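Local structure of HhaI Restriction Endonuclease (Haemophilus parahaemolyticus, 6UKI) at residues A[45-50]-A[128-133]. The protein is a type II restriction endonuclease that cuts double-stranded DNA at the sequence GCGC, probably by metal-dependent hydrolysis of a phosphodiester. Numbering follows the deposited sequence.
With CA (calcium ion), chain G; nucleotides of chain B.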
loop_
_atom_site.group_PDB
_atom_site.type_symbol
_atom_site.label_atom_id
_atom_site.label_comp_id
_atom_site.label_asym_id
_atom_site.label_seq_id
_atom_site.Cartn_x
_atom_site.Cartn_y
_atom_site.Cartn_z
ATOM N N ILE A 45 -6.151 -12.572 -6.744
ATOM C CA ILE A 45 -5.294 -12.003 -7.776
ATOM C C ILE A 45 -4.893 -10.610 -7.319
ATOM O O ILE A 45 -5.757 -9.796 -6.975
ATOM C CB ILE A 45 -6.012 -11.931 -9.134
ATOM C CG1 ILE A 45 -6.527 -13.307 -9.551
ATOM C CG2 ILE A 45 -5.092 -11.341 -10.197
ATOM C CD1 ILE A 45 -7.475 -13.242 -10.734
ATOM N N GLU A 46 -3.594 -10.330 -7.325
ATOM C CA GLU A 46 -3.080 -9.046 -6.870
ATOM C C GLU A 46 -2.726 -8.166 -8.067
ATOM O O GLU A 46 -1.911 -8.558 -8.908
ATOM C CB GLU A 46 -1.860 -9.251 -5.975
ATOM C CG GLU A 46 -1.251 -7.959 -5.444
ATOM C CD GLU A 46 -2.174 -7.197 -4.507
ATOM O OE1 GLU A 46 -1.847 -6.040 -4.184
ATOM O OE2 GLU A 46 -3.218 -7.743 -4.092
ATOM N N ALA A 47 -3.322 -6.973 -8.126
ATOM C CA ALA A 47 -3.034 -5.986 -9.160
ATOM C C ALA A 47 -1.955 -5.023 -8.679
ATOM O O ALA A 47 -2.026 -4.529 -7.552
ATOM C CB ALA A 47 -4.302 -5.205 -9.516
ATOM N N LYS A 48 -0.968 -4.743 -9.532
ATOM C CA LYS A 48 0.085 -3.788 -9.198
ATOM C C LYS A 48 0.509 -3.051 -10.457
ATOM O O LYS A 48 0.676 -3.670 -11.505
ATOM C CB LYS A 48 1.308 -4.483 -8.579
ATOM C CG LYS A 48 1.025 -5.127 -7.244
ATOM C CD LYS A 48 2.242 -5.200 -6.370
ATOM C CE LYS A 48 1.824 -5.094 -4.907
ATOM N NZ LYS A 48 0.778 -4.038 -4.750
ATOM N N MET A 49 0.692 -1.737 -10.353
ATOM C CA MET A 49 1.168 -0.956 -11.493
ATOM C C MET A 49 2.636 -1.277 -11.785
ATOM O O MET A 49 3.327 -1.886 -10.966
ATOM C CB MET A 49 0.985 0.540 -11.228
ATOM C CG MET A 49 -0.346 1.097 -11.690
ATOM S SD MET A 49 -0.823 2.634 -10.875
ATOM C CE MET A 49 -0.650 3.821 -12.191
ATOM N N PRO A 50 3.147 -0.878 -12.955
ATOM C CA PRO A 50 4.559 -1.163 -13.262
ATOM C C PRO A 50 5.546 -0.632 -12.232
ATOM O O PRO A 50 6.601 -1.244 -12.030
ATOM C CB PRO A 50 4.747 -0.500 -14.627
ATOM C CG PRO A 50 3.418 -0.625 -15.258
ATOM C CD PRO A 50 2.423 -0.400 -14.148
ATOM N N PHE A 128 -1.970 -15.398 -8.156
ATOM C CA PHE A 128 -1.589 -14.771 -9.410
ATOM C C PHE A 128 -1.489 -13.264 -9.232
ATOM O O PHE A 128 -2.189 -12.667 -8.411
ATOM C CB PHE A 128 -2.590 -15.105 -10.521
ATOM C CG PHE A 128 -2.533 -16.532 -10.962
ATOM C CD1 PHE A 128 -3.276 -17.501 -10.312
ATOM C CD2 PHE A 128 -1.716 -16.910 -12.014
ATOM C CE1 PHE A 128 -3.216 -18.821 -10.714
ATOM C CE2 PHE A 128 -1.651 -18.225 -12.417
ATOM C CZ PHE A 128 -2.406 -19.182 -11.768
ATOM N N PHE A 129 -0.604 -12.659 -10.012
ATOM C CA PHE A 129 -0.501 -11.214 -10.129
ATOM C C PHE A 129 -1.005 -10.781 -11.497
ATOM O O PHE A 129 -0.938 -11.538 -12.469
ATOM C CB PHE A 129 0.944 -10.744 -9.961
ATOM C CG PHE A 129 1.409 -10.698 -8.543
ATOM C CD1 PHE A 129 1.785 -11.857 -7.887
ATOM C CD2 PHE A 129 1.494 -9.491 -7.868
ATOM C CE1 PHE A 129 2.223 -11.816 -6.576
ATOM C CE2 PHE A 129 1.930 -9.444 -6.559
ATOM C CZ PHE A 129 2.293 -10.610 -5.911
ATOM N N ILE A 130 -1.498 -9.551 -11.569
ATOM C CA ILE A 130 -1.854 -8.931 -12.834
ATOM C C ILE A 130 -1.230 -7.542 -12.885
ATOM O O ILE A 130 -1.209 -6.817 -11.882
ATOM C CB ILE A 130 -3.386 -8.873 -13.029
ATOM C CG1 ILE A 130 -3.738 -8.204 -14.361
ATOM C CG2 ILE A 130 -4.046 -8.166 -11.868
ATOM C CD1 ILE A 130 -5.069 -8.648 -14.945
ATOM N N THR A 131 -0.706 -7.184 -14.052
ATOM C CA THR A 131 -0.117 -5.874 -14.305
ATOM C C THR A 131 -0.082 -5.686 -15.820
ATOM O O THR A 131 -0.625 -6.506 -16.567
ATOM C CB THR A 131 1.261 -5.756 -13.635
ATOM O OG1 THR A 131 1.833 -4.474 -13.928
ATOM C CG2 THR A 131 2.205 -6.860 -14.090
ATOM N N SER A 132 0.545 -4.601 -16.285
ATOM C CA SER A 132 0.461 -4.263 -17.702
ATOM C C SER A 132 1.748 -3.623 -18.196
ATOM O O SER A 132 2.375 -2.839 -17.483
ATOM C CB SER A 132 -0.711 -3.313 -17.982
ATOM O OG SER A 132 -0.553 -2.662 -19.235
ATOM N N ASN A 133 2.128 -3.969 -19.431
ATOM C CA ASN A 133 3.192 -3.305 -20.177
ATOM C C ASN A 133 2.646 -2.630 -21.433
ATOM O O ASN A 133 3.345 -2.514 -22.442
ATOM C CB ASN A 133 4.295 -4.298 -20.548
ATOM C CG ASN A 133 3.834 -5.341 -21.554
ATOM O OD1 ASN A 133 2.637 -5.519 -21.786
ATOM N ND2 ASN A 133 4.789 -6.037 -22.159
HETATM CA CA CA G . -2.490 -4.237 -5.432
ATOM P P DT B 10 -0.247 0.352 -6.650
ATOM O OP1 DT B 10 -0.727 0.174 -8.034
ATOM O OP2 DT B 10 0.040 -0.822 -5.795
ATOM O "O5'" DT B 10 1.077 1.253 -6.694
ATOM C "C5'" DT B 10 1.212 2.288 -7.651
ATOM C "C4'" DT B 10 0.913 3.644 -7.037
ATOM O "O4'" DT B 10 1.829 3.912 -5.934
ATOM C "C3'" DT B 10 1.044 4.830 -7.997
ATOM O "O3'" DT B 10 -0.011 5.749 -7.751
ATOM C "C2'" DT B 10 2.413 5.419 -7.639
ATOM C "C1'" DT B 10 2.475 5.164 -6.138
ATOM N N1 DT B 10 3.885 5.081 -5.570
ATOM C C2 DT B 10 4.217 5.824 -4.448
ATOM O O2 DT B 10 3.445 6.579 -3.890
ATOM N N3 DT B 10 5.497 5.652 -4.001
ATOM C C4 DT B 10 6.467 4.835 -4.548
ATOM O O4 DT B 10 7.597 4.752 -4.074
ATOM C C5 DT B 10 6.061 4.082 -5.717
ATOM C C7 DT B 10 7.031 3.158 -6.392
ATOM C C6 DT B 10 4.804 4.238 -6.164
ATOM P P DC B 9 -2.254 -2.567 -2.807
ATOM O OP1 DC B 9 -3.188 -3.070 -3.826
ATOM O OP2 DC B 9 -0.953 -3.200 -2.581
ATOM O "O5'" DC B 9 -1.988 -1.033 -3.162
ATOM C "C5'" DC B 9 -3.002 -0.287 -3.765
ATOM C "C4'" DC B 9 -2.616 1.167 -3.872
ATOM O "O4'" DC B 9 -2.499 1.764 -2.560
ATOM C "C3'" DC B 9 -1.273 1.454 -4.501
ATOM O "O3'" DC B 9 -1.332 1.275 -5.901
ATOM C "C2'" DC B 9 -1.119 2.924 -4.113
ATOM C "C1'" DC B 9 -1.633 2.899 -2.663
ATOM N N1 DC B 9 -0.530 2.758 -1.660
ATOM C C2 DC B 9 0.111 3.897 -1.183
ATOM O O2 DC B 9 -0.267 4.998 -1.574
ATOM N N3 DC B 9 1.125 3.757 -0.289
ATOM C C4 DC B 9 1.495 2.538 0.119
ATOM N N4 DC B 9 2.495 2.448 1.005
ATOM C C5 DC B 9 0.860 1.359 -0.364
ATOM C C6 DC B 9 -0.135 1.513 -1.246
HETATM O O HOH W 1 -3.929 -3.016 -6.583
#
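The F129 ring takes E46 CB over one face, 4.2 Å from CB to the ring centroid, and has K48 CD at its edge; the E46 carboxylate stands at 80° to the ring plane. E46 and K48 are the E-x-K of a PD-(D/E)XK nuclease motif, which D34 completes, at the end of strand 43-47; strand 126-132 runs parallel beside it in the mixed sheet. F139 and Y121 also pack against F129. With CG anti to the backbone N (chi1 -180°) and a bend at chi2, the E46 chain passes the ring and turns to the calcium ion, which E46 OE1 binds at 2.3 Å together with A47 O, D34, a water and OP1 of DC9 of chain B; S33 holds OE2. K48 NZ bonds OP2 of the same phosphate at 2.9 Å. Both backbone polar atoms of E46 tie it to strand 126-132: N donates to F128 O and O accepts from I130 N, each 2.9 Å, straddling F129 in the parallel ladder. On the opposite face, I130 CG2 fits between I45 CG2 and A47 CB. K48 N then bonds I130 O almost straight along the C=O, and beyond it T131 OG1 donates to K48 O, 2.8 Å away and in the carbonyl plane.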